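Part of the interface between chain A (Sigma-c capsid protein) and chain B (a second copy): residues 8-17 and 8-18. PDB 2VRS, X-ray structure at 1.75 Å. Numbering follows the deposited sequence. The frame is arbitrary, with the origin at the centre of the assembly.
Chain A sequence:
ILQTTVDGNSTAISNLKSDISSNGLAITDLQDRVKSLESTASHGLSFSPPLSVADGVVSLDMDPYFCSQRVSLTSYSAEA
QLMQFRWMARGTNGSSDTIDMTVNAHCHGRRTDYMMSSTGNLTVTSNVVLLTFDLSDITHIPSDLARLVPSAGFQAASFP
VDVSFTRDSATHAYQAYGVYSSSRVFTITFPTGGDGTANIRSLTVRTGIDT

Chain A, residues 8-17: GNSTAISNLK
Chain B, residues 8-18: GNSTAISNLKS

How do the two backbones lie? Both stretches are helical throughout, with phi near -60° and psi near -40°, and each continues later in its chain. They run in the same direction, their axes 16° apart and 10.7 Å at closest approach. The register is nearly level: CA of Ile A13 lies 7.3 Å from CA of Ile B13, CA of Asn A9 is 7.0 Å from CA of Ser B10, and CA of Leu A16 is 6.8 Å from CA of Lys B17.

What locks the helices together? Ile B13 is a knob in a hole formed by Asn A9, Ala A12, Ile A13 and Leu A16. Its CA-to-CB bond points toward chain A, and chi1 -77° (m) with chi2 153° (t) brings CD1 of Ile B13 to 4.0 Å from Ile A13 CG1 and 3.4 Å from Asn A9 OD1. CG2 of Ile B13 reaches Ala A12 CB at 4.2 Å and Leu A16 CD1 at 4.0 Å. The small methyl of Ala A12 forms one wall without filling the hole.

How do the neighbouring leucines and isoleucine complete the packing? Leu A16, m,t (-68°, 174°), points toward chain B and is the most covered residue; CD1 of Leu A16 lies 3.9 Å from Leu B16 CB, while its CD2 meets Lys B17 CG at 3.4 Å, using the aliphatic part of an exposed, extended lysine (m,t,t,t). Buried Leu B16 also points toward chain A, with chi1 -95°, between wells, and chi2 60° (p). Ile A13 (m,t) starts sideways, but its end comes nearer.

What do the polar residues contribute at the N-terminal end? Asn A9 (chi1 -78°, chi2 -28°) and Asn B9 (chi1 -76°) both point toward the other stretch; ND2 of Asn A9 sits 3.7 Å from Asn B9 CB and 3.8 Å from Ser B10 N. Asn B9 ND2 is hydrogen-bonded elsewhere in the structure. Ser B10 is sideways, chi1 70° (p). No hydrogen bond crosses between the stretches, which together bury 342 Å².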

# COMPACT_ATOMS: atom_id res chain seq x y z
N GLY A 8 -31.49 -21.59 -76.88
CA GLY A 8 -30.09 -21.67 -76.43
C GLY A 8 -29.79 -20.63 -75.36
O GLY A 8 -29.14 -20.93 -74.33
N ASN A 9 -30.25 -19.41 -75.61
CA ASN A 9 -30.10 -18.36 -74.60
C ASN A 9 -30.95 -18.63 -73.37
O ASN A 9 -30.61 -18.19 -72.28
CB ASN A 9 -30.28 -16.97 -75.17
CG ASN A 9 -29.04 -16.48 -75.92
OD1 ASN A 9 -27.91 -16.89 -75.62
ND2 ASN A 9 -29.25 -15.61 -76.89
N SER A 10 -32.02 -19.41 -73.53
CA SER A 10 -32.77 -19.89 -72.36
C SER A 10 -31.86 -20.65 -71.37
O SER A 10 -31.94 -20.44 -70.16
CB SER A 10 -33.92 -20.79 -72.79
OG SER A 10 -34.70 -21.14 -71.67
N THR A 11 -31.01 -21.53 -71.90
CA THR A 11 -30.08 -22.30 -71.07
C THR A 11 -29.08 -21.33 -70.40
O THR A 11 -28.82 -21.39 -69.19
CB THR A 11 -29.39 -23.40 -71.95
OG1 THR A 11 -30.39 -24.37 -72.32
CG2 THR A 11 -28.24 -24.09 -71.22
N ALA A 12 -28.57 -20.40 -71.19
CA ALA A 12 -27.61 -19.42 -70.68
C ALA A 12 -28.23 -18.54 -69.60
O ALA A 12 -27.59 -18.20 -68.61
CB ALA A 12 -27.07 -18.60 -71.83
N ILE A 13 -29.50 -18.20 -69.76
CA ILE A 13 -30.21 -17.42 -68.74
C ILE A 13 -30.41 -18.21 -67.43
O ILE A 13 -30.26 -17.66 -66.33
CB ILE A 13 -31.53 -16.85 -69.33
CG1 ILE A 13 -31.17 -15.75 -70.35
CG2 ILE A 13 -32.44 -16.30 -68.22
CD1 ILE A 13 -32.27 -15.45 -71.42
N SER A 14 -30.71 -19.50 -67.55
CA SER A 14 -30.83 -20.38 -66.38
C SER A 14 -29.52 -20.42 -65.62
O SER A 14 -29.53 -20.30 -64.40
CB SER A 14 -31.29 -21.79 -66.76
OG SER A 14 -32.65 -21.75 -67.16
N ASN A 15 -28.41 -20.57 -66.35
CA ASN A 15 -27.07 -20.58 -65.77
C ASN A 15 -26.77 -19.26 -65.02
O ASN A 15 -26.27 -19.28 -63.88
CB ASN A 15 -25.99 -20.85 -66.84
CG ASN A 15 -26.16 -22.20 -67.52
OD1 ASN A 15 -26.82 -23.10 -67.00
ND2 ASN A 15 -25.56 -22.34 -68.71
N LEU A 16 -27.06 -18.13 -65.65
CA LEU A 16 -26.85 -16.83 -65.00
C LEU A 16 -27.70 -16.74 -63.73
O LEU A 16 -27.23 -16.30 -62.67
CB LEU A 16 -27.18 -15.66 -65.93
CG LEU A 16 -26.34 -15.34 -67.18
CD1 LEU A 16 -26.99 -14.22 -67.99
CD2 LEU A 16 -24.95 -14.94 -66.85
N LYS A 17 -28.95 -17.18 -63.83
CA LYS A 17 -29.86 -17.17 -62.67
C LYS A 17 -29.30 -17.92 -61.45
O LYS A 17 -29.43 -17.47 -60.27
CB LYS A 17 -31.20 -17.80 -63.08
CG LYS A 17 -32.31 -17.44 -62.17
CD LYS A 17 -33.65 -17.82 -62.83
CE LYS A 17 -34.77 -17.91 -61.78
NZ LYS A 17 -36.05 -18.46 -62.34
N GLY B 8 -28.56 -10.22 -80.16
CA GLY B 8 -28.45 -9.03 -79.30
C GLY B 8 -28.49 -9.52 -77.86
O GLY B 8 -27.73 -9.04 -76.99
N ASN B 9 -29.35 -10.50 -77.61
CA ASN B 9 -29.45 -11.13 -76.29
C ASN B 9 -28.12 -11.74 -75.84
O ASN B 9 -27.77 -11.65 -74.66
CB ASN B 9 -30.58 -12.17 -76.25
CG ASN B 9 -31.96 -11.54 -76.16
OD1 ASN B 9 -32.12 -10.36 -75.81
ND2 ASN B 9 -32.99 -12.34 -76.44
N SER B 10 -27.35 -12.32 -76.78
CA SER B 10 -26.07 -12.96 -76.43
C SER B 10 -25.07 -11.97 -75.86
O SER B 10 -24.36 -12.30 -74.91
CB SER B 10 -25.45 -13.77 -77.59
OG SER B 10 -24.96 -12.95 -78.65
N THR B 11 -25.05 -10.76 -76.42
CA THR B 11 -24.19 -9.69 -75.93
C THR B 11 -24.57 -9.30 -74.50
O THR B 11 -23.70 -9.11 -73.65
CB THR B 11 -24.26 -8.44 -76.85
OG1 THR B 11 -23.89 -8.81 -78.19
CG2 THR B 11 -23.32 -7.33 -76.36
N ALA B 12 -25.88 -9.18 -74.27
CA ALA B 12 -26.43 -8.83 -72.97
C ALA B 12 -26.09 -9.91 -71.94
O ALA B 12 -25.73 -9.60 -70.81
CB ALA B 12 -27.93 -8.62 -73.07
N ILE B 13 -26.16 -11.17 -72.35
CA ILE B 13 -25.76 -12.30 -71.49
C ILE B 13 -24.27 -12.24 -71.13
O ILE B 13 -23.89 -12.44 -69.97
CB ILE B 13 -26.14 -13.68 -72.14
CG1 ILE B 13 -27.64 -13.92 -71.95
CG2 ILE B 13 -25.31 -14.84 -71.54
CD1 ILE B 13 -28.29 -14.79 -73.00
N SER B 14 -23.44 -11.94 -72.12
CA SER B 14 -22.01 -11.80 -71.93
C SER B 14 -21.69 -10.65 -70.96
O SER B 14 -20.75 -10.73 -70.17
CB SER B 14 -21.34 -11.58 -73.29
OG SER B 14 -20.02 -11.11 -73.11
N ASN B 15 -22.49 -9.58 -71.02
CA ASN B 15 -22.28 -8.43 -70.14
C ASN B 15 -22.69 -8.78 -68.71
O ASN B 15 -22.01 -8.40 -67.76
CB ASN B 15 -23.10 -7.23 -70.62
CG ASN B 15 -22.50 -6.57 -71.88
OD1 ASN B 15 -21.31 -6.72 -72.17
ND2 ASN B 15 -23.33 -5.83 -72.62
N LEU B 16 -23.80 -9.50 -68.57
CA LEU B 16 -24.31 -9.94 -67.26
C LEU B 16 -23.31 -10.85 -66.58
O LEU B 16 -23.05 -10.68 -65.39
CB LEU B 16 -25.68 -10.63 -67.40
CG LEU B 16 -26.90 -9.73 -67.17
CD1 LEU B 16 -26.96 -8.56 -68.14
CD2 LEU B 16 -28.20 -10.52 -67.17
N LYS B 17 -22.72 -11.77 -67.35
CA LYS B 17 -21.72 -12.69 -66.83
C LYS B 17 -20.58 -11.94 -66.16
O LYS B 17 -20.09 -12.35 -65.10
CB LYS B 17 -21.14 -13.55 -67.95
CG LYS B 17 -21.91 -14.80 -68.28
CD LYS B 17 -21.13 -15.65 -69.28
CE LYS B 17 -21.98 -16.76 -69.86
NZ LYS B 17 -21.36 -17.39 -71.07
N SER B 18 -20.15 -10.85 -66.79
CA SER B 18 -19.01 -10.10 -66.31
C SER B 18 -19.33 -9.43 -64.96
O SER B 18 -18.50 -9.46 -64.02
CB SER B 18 -18.59 -9.07 -67.36
OG SER B 18 -17.29 -8.60 -67.07